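Local structure of RV1873 (Mycobacterium tuberculosis, 2JEK) at residues F13-V24 / H36-Q44. The protein is of unknown function but belongs to the DUF1810 family and folds as an all-helical, right-handed superhelix. Sequence-based numbering, arbitrary orientation.
Sequences FVYAQAPVYRSV and HWMWFVFPQ
The carboxamide of Gln17 and the carbonyl of Phe40 make the direct polar link between 13-24 and 36-44: NE2 donates to Phe40 O at 2.9 Å, nearly straight (172°) and in the plane of both groups. Beyond CG the glutamine chain runs extended alongside the Phe40 ring in the opposite sense, and Arg77 holds its OE1, so both ends of the amide are used and its rotation is fixed. The Phe40 ring is enclosed on both faces and at an edge. Its chi1 of 52° tucks CG between the two backbone arms, swinging the ring onto helix 11-17: Ala16 CB sits 3.6 Å from its centroid in a CH-pi contact, Trp37 O covers the opposite face, and Val20 CG2 meets the edge 3.8 Å from CE1. A second CH-pi contact comes from Val24, whose CG2 stands squarely over the five-membered ring of Trp37, 3.5 Å from the centroid, while its CG1 meets Val41 CG1 tip to tip. Trp37 NE1 bonds to Glu27 and, weakly, to a water shared with Ser23 OG. The short, weakly bonded helical turn at about 38-41, with Trp37 just before it, packs under helices 11-17 and 21-29, and Phe42 reaches helix 101-115.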
# COMPACT_ATOMS: atom_id res chain seq x y z
N PHE A 13 4.80 11.54 -2.88
CA PHE A 13 5.17 10.13 -2.80
C PHE A 13 6.46 9.87 -3.56
O PHE A 13 7.33 9.13 -3.09
CB PHE A 13 4.06 9.22 -3.31
CG PHE A 13 2.80 9.26 -2.48
CD1 PHE A 13 2.73 8.59 -1.27
CD2 PHE A 13 1.68 9.94 -2.95
CE1 PHE A 13 1.56 8.62 -0.52
CE2 PHE A 13 0.50 9.98 -2.22
CZ PHE A 13 0.44 9.30 -1.01
N VAL A 14 6.60 10.48 -4.74
CA VAL A 14 7.81 10.29 -5.53
C VAL A 14 9.04 10.72 -4.74
O VAL A 14 10.02 9.99 -4.70
CB VAL A 14 7.74 11.06 -6.88
CG1 VAL A 14 9.07 10.98 -7.63
CG2 VAL A 14 6.60 10.54 -7.75
N TYR A 15 8.97 11.88 -4.10
CA TYR A 15 10.13 12.40 -3.38
C TYR A 15 10.40 11.67 -2.07
O TYR A 15 11.55 11.56 -1.67
CB TYR A 15 9.99 13.91 -3.15
CG TYR A 15 9.77 14.74 -4.40
CD1 TYR A 15 10.43 14.45 -5.58
CD2 TYR A 15 8.90 15.82 -4.38
CE1 TYR A 15 10.22 15.21 -6.73
CE2 TYR A 15 8.69 16.60 -5.52
CZ TYR A 15 9.36 16.29 -6.68
OH TYR A 15 9.17 17.03 -7.81
N ALA A 16 9.36 11.20 -1.40
CA ALA A 16 9.54 10.38 -0.19
C ALA A 16 10.18 9.04 -0.54
O ALA A 16 11.03 8.54 0.19
CB ALA A 16 8.20 10.15 0.52
N GLN A 17 9.77 8.48 -1.66
CA GLN A 17 10.32 7.20 -2.09
C GLN A 17 11.78 7.29 -2.54
O GLN A 17 12.53 6.33 -2.38
CB GLN A 17 9.48 6.59 -3.22
CG GLN A 17 8.11 6.06 -2.78
CD GLN A 17 7.33 5.48 -3.94
OE1 GLN A 17 7.82 5.43 -5.06
NE2 GLN A 17 6.10 5.05 -3.68
N ALA A 18 12.17 8.42 -3.11
CA ALA A 18 13.48 8.49 -3.78
C ALA A 18 14.67 8.00 -2.94
O ALA A 18 15.40 7.14 -3.42
CB ALA A 18 13.75 9.88 -4.35
N PRO A 19 14.83 8.53 -1.70
CA PRO A 19 16.02 8.13 -0.91
C PRO A 19 16.03 6.68 -0.45
O PRO A 19 17.09 6.18 -0.03
CB PRO A 19 15.96 9.04 0.32
CG PRO A 19 15.02 10.14 -0.04
CD PRO A 19 14.03 9.53 -0.98
N VAL A 20 14.88 6.02 -0.49
CA VAL A 20 14.76 4.69 0.11
C VAL A 20 14.30 3.57 -0.83
O VAL A 20 14.30 2.40 -0.43
CB VAL A 20 13.84 4.69 1.35
CG1 VAL A 20 14.37 5.64 2.43
CG2 VAL A 20 12.41 5.03 0.95
N TYR A 21 13.90 3.89 -2.05
CA TYR A 21 13.19 2.89 -2.85
C TYR A 21 14.01 1.64 -3.14
O TYR A 21 13.48 0.52 -3.12
CB TYR A 21 12.58 3.47 -4.14
CG TYR A 21 11.59 2.50 -4.74
CD1 TYR A 21 10.40 2.18 -4.08
CD2 TYR A 21 11.88 1.83 -5.94
CE1 TYR A 21 9.51 1.27 -4.60
CE2 TYR A 21 10.98 0.90 -6.48
CZ TYR A 21 9.81 0.62 -5.79
OH TYR A 21 8.92 -0.29 -6.30
N ARG A 22 15.31 1.80 -3.40
CA ARG A 22 16.11 0.61 -3.64
C ARG A 22 16.12 -0.28 -2.40
O ARG A 22 16.02 -1.50 -2.52
CB ARG A 22 17.55 0.94 -4.08
CG ARG A 22 18.41 -0.31 -4.37
CD ARG A 22 17.90 -1.05 -5.59
NE ARG A 22 18.64 -2.28 -5.87
CZ ARG A 22 18.57 -2.95 -7.01
NH1 ARG A 22 17.79 -2.50 -8.00
NH2 ARG A 22 19.27 -4.06 -7.18
N SER A 23 16.20 0.32 -1.21
CA SER A 23 16.20 -0.49 0.01
C SER A 23 14.84 -1.18 0.20
O SER A 23 14.77 -2.31 0.68
CB SER A 23 16.58 0.35 1.23
OG SER A 23 15.60 1.32 1.55
N VAL A 24 13.77 -0.50 -0.19
CA VAL A 24 12.43 -1.09 -0.14
C VAL A 24 12.38 -2.36 -0.97
O VAL A 24 11.96 -3.42 -0.49
CB VAL A 24 11.38 -0.10 -0.67
CG1 VAL A 24 10.00 -0.77 -0.79
CG2 VAL A 24 11.31 1.11 0.23
N HIS A 36 11.88 2.51 7.46
CA HIS A 36 10.78 3.36 7.89
C HIS A 36 10.13 4.00 6.69
O HIS A 36 10.42 5.15 6.34
CB HIS A 36 11.30 4.47 8.82
CG HIS A 36 12.06 3.96 10.00
ND1 HIS A 36 11.54 3.01 10.86
CD2 HIS A 36 13.29 4.27 10.48
CE1 HIS A 36 12.43 2.76 11.81
NE2 HIS A 36 13.49 3.51 11.60
N TRP A 37 9.24 3.25 6.04
CA TRP A 37 8.70 3.71 4.76
C TRP A 37 7.27 3.28 4.44
O TRP A 37 6.81 3.53 3.33
CB TRP A 37 9.63 3.31 3.61
CG TRP A 37 10.17 1.88 3.62
CD1 TRP A 37 11.47 1.50 3.85
CD2 TRP A 37 9.45 0.67 3.33
NE1 TRP A 37 11.60 0.14 3.73
CE2 TRP A 37 10.38 -0.40 3.42
CE3 TRP A 37 8.12 0.38 3.01
CZ2 TRP A 37 10.01 -1.73 3.19
CZ3 TRP A 37 7.75 -0.95 2.78
CH2 TRP A 37 8.70 -1.99 2.88
N MET A 38 6.57 2.66 5.38
CA MET A 38 5.27 2.10 5.03
C MET A 38 4.30 3.11 4.42
O MET A 38 3.61 2.82 3.44
CB MET A 38 4.61 1.41 6.23
CG MET A 38 3.54 0.42 5.84
SD MET A 38 4.25 -1.00 4.98
CE MET A 38 2.76 -1.98 4.71
N TRP A 39 4.22 4.30 5.01
CA TRP A 39 3.18 5.28 4.68
C TRP A 39 3.18 5.67 3.22
O TRP A 39 2.12 5.97 2.66
CB TRP A 39 3.28 6.54 5.55
CG TRP A 39 3.74 6.31 6.95
CD1 TRP A 39 2.95 6.15 8.07
CD2 TRP A 39 5.09 6.23 7.40
NE1 TRP A 39 3.74 5.96 9.17
CE2 TRP A 39 5.06 6.00 8.80
CE3 TRP A 39 6.34 6.32 6.76
CZ2 TRP A 39 6.22 5.87 9.56
CZ3 TRP A 39 7.50 6.18 7.52
CH2 TRP A 39 7.43 5.96 8.91
N PHE A 40 4.36 5.68 2.61
CA PHE A 40 4.49 6.21 1.25
C PHE A 40 4.91 5.15 0.22
O PHE A 40 5.16 5.48 -0.93
CB PHE A 40 5.39 7.46 1.23
CG PHE A 40 6.72 7.28 1.89
CD1 PHE A 40 7.75 6.60 1.24
CD2 PHE A 40 6.96 7.80 3.16
CE1 PHE A 40 8.99 6.45 1.84
CE2 PHE A 40 8.20 7.66 3.77
CZ PHE A 40 9.22 6.97 3.10
N VAL A 41 4.95 3.89 0.65
CA VAL A 41 5.19 2.73 -0.24
C VAL A 41 3.88 1.93 -0.44
O VAL A 41 3.58 1.51 -1.56
CB VAL A 41 6.32 1.82 0.31
CG1 VAL A 41 6.43 0.50 -0.48
CG2 VAL A 41 7.65 2.56 0.26
N PHE A 42 3.13 1.71 0.66
CA PHE A 42 1.84 1.05 0.59
C PHE A 42 0.82 2.02 1.18
O PHE A 42 0.41 1.88 2.33
CB PHE A 42 1.87 -0.27 1.38
CG PHE A 42 2.62 -1.37 0.70
CD1 PHE A 42 2.12 -1.97 -0.45
CD2 PHE A 42 3.83 -1.81 1.22
CE1 PHE A 42 2.81 -3.01 -1.07
CE2 PHE A 42 4.52 -2.87 0.60
CZ PHE A 42 4.01 -3.46 -0.54
N PRO A 43 0.42 3.02 0.38
CA PRO A 43 -0.41 4.07 0.96
C PRO A 43 -1.80 3.59 1.36
O PRO A 43 -2.36 2.68 0.74
CB PRO A 43 -0.50 5.11 -0.16
CG PRO A 43 0.70 4.80 -1.05
CD PRO A 43 0.74 3.31 -1.03
N GLN A 44 -2.35 4.24 2.38
CA GLN A 44 -3.69 3.93 2.87
C GLN A 44 -4.50 5.22 2.96
O GLN A 44 -3.95 6.32 2.89
CB GLN A 44 -3.62 3.25 4.24
CG GLN A 44 -3.11 4.17 5.35
CD GLN A 44 -3.03 3.49 6.69
OE1 GLN A 44 -3.16 4.13 7.73
NE2 GLN A 44 -2.80 2.19 6.68
O HOH W 1 14.64 0.68 4.09